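Local atomic coordinates of geranyltranstransferase (Staphylococcus aureus, PDB entry 1RTR), a protein that catalyses the condensation of geranyl diphosphate with isopentenyl diphosphate to make farnesyl diphosphate, a precursor in isoprenoid biosynthesis. Residues A[267-272]-A[280-285]. Numbering follows the deposited sequence.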
ATOM      1  N   ASP A 267     -25.890  -9.721  20.750  1.00 65.82           N
ATOM      2  CA  ASP A 267     -26.387  -8.661  21.619  1.00 65.99           C
ATOM      3  C   ASP A 267     -26.375  -7.359  20.850  1.00 66.01           C
ATOM      4  O   ASP A 267     -27.392  -6.699  20.742  1.00 66.05           O
ATOM      5  CB  ASP A 267     -25.522  -8.547  22.882  1.00 66.11           C
ATOM      6  CG  ASP A 267     -26.232  -7.845  24.026  1.00 66.42           C
ATOM      7  OD1 ASP A 267     -25.584  -7.568  25.060  1.00 66.31           O
ATOM      8  OD2 ASP A 267     -27.437  -7.539  23.988  1.00 68.58           O
ATOM      9  N   GLU A 268     -25.221  -7.026  20.274  1.00 66.69           N
ATOM     10  CA  GLU A 268     -24.996  -5.732  19.610  1.00 67.03           C
ATOM     11  C   GLU A 268     -25.949  -5.443  18.442  1.00 67.10           C
ATOM     12  O   GLU A 268     -26.423  -4.318  18.277  1.00 66.50           O
ATOM     13  CB  GLU A 268     -23.531  -5.602  19.173  1.00 66.85           C
ATOM     14  CG  GLU A 268     -22.593  -5.151  20.285  1.00 67.10           C
ATOM     15  CD  GLU A 268     -22.953  -3.790  20.869  1.00 69.01           C
ATOM     16  OE1 GLU A 268     -22.358  -3.401  21.913  1.00 68.55           O
ATOM     17  OE2 GLU A 268     -23.830  -3.104  20.283  1.00 69.48           O
ATOM     18  N   LEU A 269     -26.227  -6.475  17.654  1.00 67.70           N
ATOM     19  CA  LEU A 269     -27.237  -6.399  16.611  1.00 68.57           C
ATOM     20  C   LEU A 269     -28.621  -6.019  17.137  1.00 69.58           C
ATOM     21  O   LEU A 269     -29.277  -5.155  16.544  1.00 70.42           O
ATOM     22  CB  LEU A 269     -27.287  -7.703  15.814  1.00 68.28           C
ATOM     23  CG  LEU A 269     -26.024  -8.017  15.004  1.00 67.78           C
ATOM     24  CD1 LEU A 269     -26.165  -9.339  14.286  1.00 67.73           C
ATOM     25  CD2 LEU A 269     -25.669  -6.899  14.019  1.00 66.86           C
ATOM     26  N   THR A 270     -29.061  -6.620  18.251  1.00 70.40           N
ATOM     27  CA  THR A 270     -30.380  -6.290  18.825  1.00 70.96           C
ATOM     28  C   THR A 270     -30.485  -4.848  19.316  1.00 71.46           C
ATOM     29  O   THR A 270     -31.581  -4.367  19.611  1.00 71.81           O
ATOM     30  CB  THR A 270     -30.825  -7.267  19.969  1.00 71.14           C
ATOM     31  OG1 THR A 270     -30.161  -6.923  21.194  1.00 71.78           O
ATOM     32  CG2 THR A 270     -30.419  -8.724  19.696  1.00 70.43           C
ATOM     33  N   GLN A 271     -29.360  -4.150  19.409  1.00 72.13           N
ATOM     34  CA  GLN A 271     -29.396  -2.745  19.806  1.00 72.94           C
ATOM     35  C   GLN A 271     -29.423  -1.782  18.617  1.00 73.17           C
ATOM     36  O   GLN A 271     -29.559  -0.566  18.798  1.00 72.92           O
ATOM     37  CB  GLN A 271     -28.241  -2.421  20.764  1.00 73.31           C
ATOM     38  CG  GLN A 271     -28.627  -2.424  22.245  1.00 74.86           C
ATOM     39  CD  GLN A 271     -29.515  -3.609  22.626  1.00 76.88           C
ATOM     40  OE1 GLN A 271     -29.068  -4.761  22.599  1.00 77.36           O
ATOM     41  NE2 GLN A 271     -30.774  -3.329  22.967  1.00 77.19           N
ATOM     42  N   ILE A 272     -29.297  -2.320  17.404  1.00 73.75           N
ATOM     43  CA  ILE A 272     -29.372  -1.490  16.204  1.00 74.43           C
ATOM     44  C   ILE A 272     -30.833  -1.106  15.961  1.00 75.04           C
ATOM     45  O   ILE A 272     -31.719  -1.964  16.030  1.00 75.19           O
ATOM     46  CB  ILE A 272     -28.737  -2.205  14.989  1.00 74.22           C
ATOM     47  CG1 ILE A 272     -27.216  -2.015  15.012  1.00 73.63           C
ATOM     48  CG2 ILE A 272     -29.301  -1.665  13.676  1.00 74.08           C
ATOM     49  CD1 ILE A 272     -26.436  -3.124  14.355  1.00 72.65           C
ATOM     50  N   HIS A 280     -28.986 -10.563   7.953  1.00 70.99           N
ATOM     51  CA  HIS A 280     -27.748 -10.933   7.253  1.00 70.99           C
ATOM     52  C   HIS A 280     -26.528 -10.992   8.173  1.00 70.28           C
ATOM     53  O   HIS A 280     -25.758 -11.962   8.154  1.00 69.65           O
ATOM     54  CB  HIS A 280     -27.470  -9.954   6.109  1.00 71.61           C
ATOM     55  CG  HIS A 280     -28.232 -10.251   4.855  1.00 73.81           C
ATOM     56  ND1 HIS A 280     -28.536 -11.536   4.453  1.00 75.36           N
ATOM     57  CD2 HIS A 280     -28.759  -9.427   3.917  1.00 75.00           C
ATOM     58  CE1 HIS A 280     -29.220 -11.490   3.323  1.00 76.90           C
ATOM     59  NE2 HIS A 280     -29.369 -10.222   2.978  1.00 76.91           N
ATOM     60  N   LEU A 281     -26.352  -9.925   8.950  1.00 69.68           N
ATOM     61  CA  LEU A 281     -25.285  -9.837   9.930  1.00 69.58           C
ATOM     62  C   LEU A 281     -25.405 -11.006  10.918  1.00 69.98           C
ATOM     63  O   LEU A 281     -24.446 -11.764  11.119  1.00 70.03           O
ATOM     64  CB  LEU A 281     -25.346  -8.483  10.648  1.00 69.16           C
ATOM     65  CG  LEU A 281     -24.603  -7.254  10.094  1.00 68.07           C
ATOM     66  CD1 LEU A 281     -24.175  -7.382   8.634  1.00 66.64           C
ATOM     67  CD2 LEU A 281     -25.438  -6.010  10.287  1.00 66.59           C
ATOM     68  N   LEU A 282     -26.604 -11.167  11.484  1.00 70.20           N
ATOM     69  CA  LEU A 282     -26.927 -12.260  12.398  1.00 70.13           C
ATOM     70  C   LEU A 282     -26.637 -13.610  11.771  1.00 70.14           C
ATOM     71  O   LEU A 282     -26.171 -14.520  12.452  1.00 70.21           O
ATOM     72  CB  LEU A 282     -28.392 -12.169  12.845  1.00 70.22           C
ATOM     73  CG  LEU A 282     -28.934 -12.913  14.078  1.00 70.83           C
ATOM     74  CD1 LEU A 282     -29.666 -14.199  13.668  1.00 71.16           C
ATOM     75  CD2 LEU A 282     -27.861 -13.220  15.137  1.00 70.90           C
ATOM     76  N   GLU A 283     -26.891 -13.736  10.473  1.00 70.48           N
ATOM     77  CA  GLU A 283     -26.590 -14.977   9.762  1.00 70.93           C
ATOM     78  C   GLU A 283     -25.086 -15.251   9.675  1.00 70.55           C
ATOM     79  O   GLU A 283     -24.666 -16.406   9.739  1.00 70.25           O
ATOM     80  CB  GLU A 283     -27.207 -14.961   8.366  1.00 71.54           C
ATOM     81  CG  GLU A 283     -28.044 -16.185   8.013  1.00 74.06           C
ATOM     82  CD  GLU A 283     -29.116 -15.864   6.979  1.00 77.80           C
ATOM     83  OE1 GLU A 283     -30.324 -16.061   7.276  1.00 78.30           O
ATOM     84  OE2 GLU A 283     -28.746 -15.401   5.869  1.00 79.44           O
ATOM     85  N   ILE A 284     -24.283 -14.193   9.524  1.00 70.47           N
ATOM     86  CA  ILE A 284     -22.825 -14.335   9.476  1.00 70.47           C
ATOM     87  C   ILE A 284     -22.265 -14.750  10.839  1.00 70.57           C
ATOM     88  O   ILE A 284     -21.367 -15.592  10.905  1.00 70.16           O
ATOM     89  CB  ILE A 284     -22.138 -13.049   8.921  1.00 70.69           C
ATOM     90  CG1 ILE A 284     -22.105 -13.086   7.397  1.00 70.13           C
ATOM     91  CG2 ILE A 284     -20.698 -12.880   9.446  1.00 70.15           C
ATOM     92  CD1 ILE A 284     -22.509 -11.781   6.778  1.00 70.54           C
ATOM     93  N   VAL A 285     -22.809 -14.171  11.910  1.00 70.93           N
ATOM     94  CA  VAL A 285     -22.480 -14.588  13.276  1.00 71.79           C
ATOM     95  C   VAL A 285     -22.642 -16.095  13.433  1.00 72.64           C
ATOM     96  O   VAL A 285     -21.761 -16.762  13.980  1.00 72.44           O
ATOM     97  CB  VAL A 285     -23.365 -13.903  14.340  1.00 71.70           C
ATOM     98  CG1 VAL A 285     -23.035 -14.438  15.736  1.00 71.66           C
ATOM     99  CG2 VAL A 285     -23.201 -12.401  14.300  1.00 71.66           C
TER
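A buried, mainly apolar contact joins the C-terminal end of helix 245-270 to the first turns of helix 279-289, the last helix of the chain. One side chain, Leu-269, carries it from the first helix. With CG anti to the carbonyl carbon (chi1 -65°), the branched end of Leu-269 is set beside its own backbone N and meets the second helix with both methyls. The two methyls share Leu-281 CB, which lies 3.7 Å from Leu-269 CD2 and 3.8 Å from Leu-269 CD1. CD2 also packs on the end of that side chain, with Leu-269 CD2 3.8 Å from Leu-281 CD2. CD1 goes on to the backbone of Leu-282, 3.4 Å from Leu-282 N and 3.6 Å from Leu-282 CA. It also meets the Leu-282 side chain, with Leu-269 CD1 3.9 Å from Leu-282 CB. Val-285, one turn further along, adds a looser contact, with its CG2 4.3 Å from Leu-269 CD1. The two segments belong to the all-helical polyprenyl synthetase fold. Here they form a helical hairpin: a short connection after helix 245-270 turns the chain back, and helix 279-289 packs against the helix before it. Val-285 and Leu-282 extend this packing to Val-266, one turn back from Leu-269. Helix 197-227 also meets the C-terminal helix, where Tyr-206 OH hydrogen-bonds to Leu-281 O and Tyr-206 touches Val-285. The side chain of Leu-281 also touches Ser-56 of helix 45-56.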